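Local structure of tryptophan synthase alpha chain (3THA) at residues D6-K9 with F10-E13; V109-A112 with K113-I117. The protein probably catalyses the aldol cleavage of indoleglycerol phosphate to indole and glyceraldehyde 3-phosphate, as the alpha subunit of the enzyme that completes tryptophan biosynthesis. All coordinates share one frame; numbering follows the deposited sequence.

Contact 1: D6-K9 with F10-E13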
ATOM      1  N   ASP B   6      -7.214   6.004  26.950  1.00 80.60           N
ATOM      2  CA  ASP B   6      -6.727   7.374  26.869  1.00 79.31           C
ATOM      3  C   ASP B   6      -5.245   7.303  26.548  1.00 77.15           C
ATOM      4  O   ASP B   6      -4.449   6.882  27.383  1.00 77.75           O
ATOM      5  CB  ASP B   6      -6.978   8.147  28.161  1.00 81.64           C
ATOM      6  CG  ASP B   6      -6.317   9.531  28.164  1.00 83.31           C
ATOM      7  OD1 ASP B   6      -6.668  10.364  29.031  1.00 86.99           O
ATOM      8  OD2 ASP B   6      -5.435   9.796  27.320  1.00 82.64           O
ATOM      9  N   PHE B   7      -4.887   7.725  25.342  1.00 73.60           N
ATOM     10  CA  PHE B   7      -3.531   7.560  24.875  1.00 71.92           C
ATOM     11  C   PHE B   7      -2.522   8.403  25.615  1.00 73.49           C
ATOM     12  O   PHE B   7      -1.344   8.034  25.716  1.00 73.40           O
ATOM     13  CB  PHE B   7      -3.429   7.846  23.379  1.00 69.99           C
ATOM     14  CG  PHE B   7      -3.517   6.630  22.523  1.00 65.80           C
ATOM     15  CD1 PHE B   7      -2.391   5.896  22.220  1.00 65.11           C
ATOM     16  CD2 PHE B   7      -4.741   6.201  22.028  1.00 64.34           C
ATOM     17  CE1 PHE B   7      -2.489   4.754  21.399  1.00 65.71           C
ATOM     18  CE2 PHE B   7      -4.840   5.070  21.212  1.00 60.32           C
ATOM     19  CZ  PHE B   7      -3.731   4.361  20.884  1.00 59.00           C
ATOM     20  N   ARG B   8      -2.977   9.544  26.119  1.00 74.43           N
ATOM     21  CA  ARG B   8      -2.103  10.441  26.852  1.00 75.60           C
ATOM     22  C   ARG B   8      -1.509   9.786  28.095  1.00 77.02           C
ATOM     23  O   ARG B   8      -0.592  10.363  28.766  1.00 78.82           O
ATOM     24  CB  ARG B   8      -2.860  11.712  27.212  1.00 76.93           C
ATOM     25  CG  ARG B   8      -2.725  12.753  26.157  1.00 75.43           C
ATOM     26  CD  ARG B   8      -2.775  14.176  26.725  1.00 76.71           C
ATOM     27  NE  ARG B   8      -2.751  15.096  25.597  1.00 74.08           N
ATOM     28  CZ  ARG B   8      -3.780  15.297  24.781  1.00 71.10           C
ATOM     29  NH1 ARG B   8      -4.941  14.660  24.963  1.00 66.42           N
ATOM     30  NH2 ARG B   8      -3.633  16.126  23.765  1.00 71.19           N
ATOM     31  N   LYS B   9      -2.039   8.593  28.404  1.00 75.67           N
ATOM     32  CA  LYS B   9      -1.546   7.765  29.531  1.00 76.87           C
ATOM     33  C   LYS B   9      -0.342   6.882  29.182  1.00 75.45           C
ATOM     34  O   LYS B   9       0.155   6.145  30.038  1.00 76.34           O
ATOM     35  CB  LYS B   9      -2.681   6.920  30.138  1.00 76.70           C
ATOM     36  CG  LYS B   9      -3.300   7.566  31.388  1.00 81.57           C
ATOM     37  CD  LYS B   9      -4.797   7.280  31.528  1.00 83.25           C
ATOM     38  CE  LYS B   9      -5.472   8.427  32.291  1.00 87.15           C
ATOM     39  NZ  LYS B   9      -6.686   8.922  31.548  1.00 84.95           N
ATOM     40  N   PHE B  10       0.125   6.972  27.933  1.00 73.15           N
ATOM     41  CA  PHE B  10       1.136   6.066  27.411  1.00 71.73           C
ATOM     42  C   PHE B  10       2.471   6.720  27.112  1.00 71.54           C
ATOM     43  O   PHE B  10       3.399   6.051  26.668  1.00 70.82           O
ATOM     44  CB  PHE B  10       0.596   5.338  26.177  1.00 70.49           C
ATOM     45  CG  PHE B  10      -0.322   4.202  26.520  1.00 72.34           C
ATOM     46  CD1 PHE B  10      -1.698   4.404  26.603  1.00 74.53           C
ATOM     47  CD2 PHE B  10       0.195   2.941  26.818  1.00 73.08           C
ATOM     48  CE1 PHE B  10      -2.555   3.353  26.959  1.00 75.55           C
ATOM     49  CE2 PHE B  10      -0.658   1.884  27.163  1.00 74.28           C
ATOM     50  CZ  PHE B  10      -2.040   2.091  27.233  1.00 73.41           C
ATOM     51  N   TYR B  11       2.572   8.014  27.394  1.00 72.04           N
ATOM     52  CA  TYR B  11       3.769   8.789  27.082  1.00 72.13           C
ATOM     53  C   TYR B  11       3.862  10.034  27.972  1.00 74.63           C
ATOM     54  O   TYR B  11       2.864  10.451  28.557  1.00 75.08           O
ATOM     55  CB  TYR B  11       3.778   9.149  25.580  1.00 70.66           C
ATOM     56  CG  TYR B  11       2.746  10.184  25.138  1.00 67.50           C
ATOM     57  CD1 TYR B  11       1.476   9.808  24.724  1.00 63.63           C
ATOM     58  CD2 TYR B  11       3.062  11.545  25.141  1.00 68.38           C
ATOM     59  CE1 TYR B  11       0.537  10.782  24.310  1.00 64.80           C
ATOM     60  CE2 TYR B  11       2.147  12.508  24.750  1.00 68.04           C
ATOM     61  CZ  TYR B  11       0.890  12.123  24.330  1.00 65.86           C
ATOM     62  OH  TYR B  11       0.012  13.101  23.947  1.00 68.03           O
ATOM     63  N   LYS B  12       5.049  10.623  28.082  1.00 76.96           N
ATOM     64  CA  LYS B  12       5.239  11.747  28.998  1.00 80.82           C
ATOM     65  C   LYS B  12       5.150  13.122  28.316  1.00 81.83           C
ATOM     66  O   LYS B  12       4.219  13.888  28.582  1.00 82.63           O
ATOM     67  CB  LYS B  12       6.530  11.600  29.806  1.00 83.24           C
ATOM     68  CG  LYS B  12       6.709  10.205  30.454  1.00 84.66           C
ATOM     69  CD  LYS B  12       8.053  10.076  31.175  1.00 87.87           C
ATOM     70  CE  LYS B  12       8.370   8.632  31.558  1.00 88.76           C
ATOM     71  NZ  LYS B  12       9.621   8.560  32.411  1.00 89.70           N
ATOM     72  N   GLU B  13       6.117  13.458  27.465  1.00 82.03           N
ATOM     73  CA  GLU B  13       6.025  14.714  26.706  1.00 82.30           C
ATOM     74  C   GLU B  13       5.519  14.361  25.320  1.00 78.63           C
ATOM     75  O   GLU B  13       4.415  14.732  24.929  1.00 78.09           O
ATOM     76  CB  GLU B  13       7.390  15.429  26.617  1.00 85.51           C
ATOM     77  CG  GLU B  13       7.566  16.657  27.527  1.00 90.61           C
ATOM     78  CD  GLU B  13       6.569  17.805  27.218  1.00 93.79           C
ATOM     79  OE1 GLU B  13       6.307  18.119  26.020  1.00 92.09           O
ATOM     80  OE2 GLU B  13       6.056  18.406  28.194  1.00 96.14           O
TER

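Contact 2: V109-A112 with K113-I117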
ATOM      1  N   VAL B 109     -12.494  -7.965  16.134  1.00 57.38           N
ATOM      2  CA  VAL B 109     -12.411  -6.833  17.029  1.00 58.56           C
ATOM      3  C   VAL B 109     -12.404  -7.300  18.464  1.00 60.27           C
ATOM      4  O   VAL B 109     -11.604  -6.828  19.249  1.00 60.39           O
ATOM      5  CB  VAL B 109     -13.549  -5.794  16.788  1.00 59.29           C
ATOM      6  CG1 VAL B 109     -13.412  -4.604  17.745  1.00 59.14           C
ATOM      7  CG2 VAL B 109     -13.531  -5.308  15.354  1.00 57.54           C
ATOM      8  N   LYS B 110     -13.293  -8.233  18.794  1.00 62.84           N
ATOM      9  CA  LYS B 110     -13.338  -8.841  20.118  1.00 64.96           C
ATOM     10  C   LYS B 110     -11.996  -9.509  20.438  1.00 65.15           C
ATOM     11  O   LYS B 110     -11.418  -9.290  21.501  1.00 65.73           O
ATOM     12  CB  LYS B 110     -14.487  -9.854  20.174  1.00 66.23           C
ATOM     13  CG  LYS B 110     -14.460 -10.798  21.367  1.00 68.42           C
ATOM     14  CD  LYS B 110     -15.818 -11.472  21.492  1.00 72.18           C
ATOM     15  CE  LYS B 110     -15.842 -12.568  22.550  1.00 74.36           C
ATOM     16  NZ  LYS B 110     -17.251 -12.792  23.048  1.00 77.49           N
ATOM     17  N   LYS B 111     -11.505 -10.323  19.509  1.00 65.06           N
ATOM     18  CA  LYS B 111     -10.216 -10.959  19.698  1.00 65.40           C
ATOM     19  C   LYS B 111      -9.105  -9.959  19.979  1.00 64.23           C
ATOM     20  O   LYS B 111      -8.395 -10.081  20.986  1.00 64.53           O
ATOM     21  CB  LYS B 111      -9.860 -11.842  18.513  1.00 64.86           C
ATOM     22  CG  LYS B 111      -9.703 -13.283  18.928  1.00 67.74           C
ATOM     23  CD  LYS B 111      -8.308 -13.446  19.475  1.00 70.63           C
ATOM     24  CE  LYS B 111      -7.798 -14.874  19.359  1.00 73.68           C
ATOM     25  NZ  LYS B 111      -8.497 -15.841  20.273  1.00 73.95           N
ATOM     26  N   ALA B 112      -8.954  -8.987  19.081  1.00 63.21           N
ATOM     27  CA  ALA B 112      -7.971  -7.935  19.245  1.00 62.48           C
ATOM     28  C   ALA B 112      -8.048  -7.314  20.649  1.00 63.70           C
ATOM     29  O   ALA B 112      -7.017  -7.131  21.321  1.00 64.60           O
ATOM     30  CB  ALA B 112      -8.179  -6.909  18.211  1.00 62.11           C
ATOM     31  N   LYS B 113      -9.266  -7.056  21.121  1.00 64.12           N
ATOM     32  CA  LYS B 113      -9.473  -6.413  22.425  1.00 64.56           C
ATOM     33  C   LYS B 113      -9.134  -7.326  23.597  1.00 65.37           C
ATOM     34  O   LYS B 113      -8.592  -6.876  24.606  1.00 65.76           O
ATOM     35  CB  LYS B 113     -10.909  -5.882  22.550  1.00 65.32           C
ATOM     36  CG  LYS B 113     -11.308  -5.285  23.928  1.00 67.96           C
ATOM     37  CD  LYS B 113     -10.665  -3.909  24.159  1.00 67.94           C
ATOM     38  CE  LYS B 113     -11.269  -3.174  25.350  1.00 69.35           C
ATOM     39  NZ  LYS B 113     -10.672  -1.811  25.481  1.00 69.48           N
ATOM     40  N   SER B 114      -9.456  -8.607  23.478  1.00 65.65           N
ATOM     41  CA  SER B 114      -9.126  -9.535  24.554  1.00 67.27           C
ATOM     42  C   SER B 114      -7.621  -9.709  24.652  1.00 67.24           C
ATOM     43  O   SER B 114      -7.108 -10.092  25.701  1.00 68.94           O
ATOM     44  CB  SER B 114      -9.816 -10.882  24.368  1.00 68.02           C
ATOM     45  OG  SER B 114      -9.409 -11.515  23.172  1.00 68.64           O
ATOM     46  N   LEU B 115      -6.908  -9.383  23.570  1.00 65.83           N
ATOM     47  CA  LEU B 115      -5.466  -9.530  23.547  1.00 65.41           C
ATOM     48  C   LEU B 115      -4.708  -8.242  23.776  1.00 65.08           C
ATOM     49  O   LEU B 115      -3.550  -8.149  23.361  1.00 65.01           O
ATOM     50  CB  LEU B 115      -5.006 -10.208  22.240  1.00 63.79           C
ATOM     51  CG  LEU B 115      -5.422 -11.689  22.363  1.00 64.85           C
ATOM     52  CD1 LEU B 115      -5.365 -12.379  21.055  1.00 63.47           C
ATOM     53  CD2 LEU B 115      -4.646 -12.500  23.462  1.00 63.55           C
ATOM     54  N   GLY B 116      -5.365  -7.256  24.389  1.00 65.08           N
ATOM     55  CA  GLY B 116      -4.735  -5.968  24.722  1.00 64.94           C
ATOM     56  C   GLY B 116      -4.457  -4.970  23.590  1.00 63.08           C
ATOM     57  O   GLY B 116      -3.782  -3.931  23.793  1.00 63.64           O
ATOM     58  N   ILE B 117      -4.930  -5.272  22.392  1.00 60.82           N
ATOM     59  CA  ILE B 117      -4.913  -4.294  21.315  1.00 59.36           C
ATOM     60  C   ILE B 117      -5.935  -3.190  21.647  1.00 60.00           C
ATOM     61  O   ILE B 117      -7.085  -3.475  22.029  1.00 60.34           O
ATOM     62  CB  ILE B 117      -5.261  -4.945  19.967  1.00 57.86           C
ATOM     63  CG1 ILE B 117      -4.336  -6.157  19.693  1.00 58.47           C
ATOM     64  CG2 ILE B 117      -5.328  -3.872  18.843  1.00 57.33           C
ATOM     65  CD1 ILE B 117      -2.924  -5.865  19.109  1.00 54.76           C
TER

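Contact 1: D6-K9 with F10-E13
Phe10 N reaches back to Phe7 O at 2.9 Å, an i to i+3 hydrogen bond that closes a short 3-10 turn ahead of strand 15-21, the first strand of the TIM barrel. Asp6, just before the turn, serves it twice. One carboxylate oxygen, Asp6 OD2, takes a weak bond from Arg8 N at 2.7 Å, while Asp6 OD1 forms a salt bridge with Lys9 NZ at 2.9 Å, the ammonium standing above the carboxylate plane. Lys9 gets there because its chain bends at chi2 and again at chi4. Phe7 itself is buried and meets Phe167 edge-to-face; its side chain lies about 8 Å from that of Glu46, the predicted proton acceptor, so the turn probably borders the active-site region.

Phe10 and Tyr11, at the end of the turn and just after it, meet the same peptide oxygen in different ways. Phe10 presents its ring edge to Phe7 O, which lies in the ring plane, and Phe10 CD1 also comes within 3.8 Å of Asp6 O. Tyr11 CD1 approaches Phe7 O to 3.5 Å, its ring lying obliquely to that oxygen. With chi1 at 71°, the Tyr11 ring runs alongside Arg8, whose NH1 goes on to a hydrogen bond with Asn199 O. The Arg8 guanidinium and the Tyr11 ring are turned 45° apart, and Tyr11 OH rests 3.5 Å from Arg8 CG.

Contact 2: V109-A112 with K113-I117
Ala112 and Ile117 meet where helix 105-114 ends in a Schellman motif and the chain passes through Leu115 and Gly116 into strand 117-121, a helix-to-strand junction of the barrel. Ile117 N bonds to Ala112 O at 3.0 Å and Gly116 N to Lys113 O at 3.3 Å, with Gly116 taking a positive phi of 74° at the C-prime position, which favours glycine. On this tight, buried side the CB atoms of Ala112 and Ile117 lie 3.9 Å apart, and both side chains pack on Phe93 of strand 90-94.

Lys111 and Leu115 form a partly exposed flank against Phe79 of helix 75-83, running side by side with Lys111 CD 3.5 Å from Leu115 CD1. The solvent side lies at Lys110 and Ser114. There the serine hydroxyl folds back over the helix's own last turn (chi1 62°, OG between N and C), and Ser114 OG donates to Lys111 O at 2.8 Å. Lys113 extends instead to Asn141 O, bonded through NZ.

Lys111 O also accepts Leu115 N weakly, as does Ala112 O beside Ile117 N. The carbonyls of Lys111, Ala112 and Lys113 thus find partners locally, in a side-chain hydroxyl and in amides of the chain leaving the helix.

In the fold
From the N terminus, the chain first makes the short turn of contact 1, then enters strand 15-21 and runs through the next two strands of the barrel before reaching contact 2. The two contacts are in series and neither nest nor cross; contact 1 closes a 3-10 turn and contact 2 ends a helix, so neither closes a long loop. Their centres lie 20 Å apart and their nearest atoms about 7 Å, without touching. Strand 90-94 is common ground: Phe7 rests on Val92 and Phe10 on Ala90, while Ile117 meets Leu91. Contact 1 thus ties the N-terminal segment to the barrel, whereas contact 2 joins helix 105-114 to strand 117-121 and to helices 75-83 and 131-140.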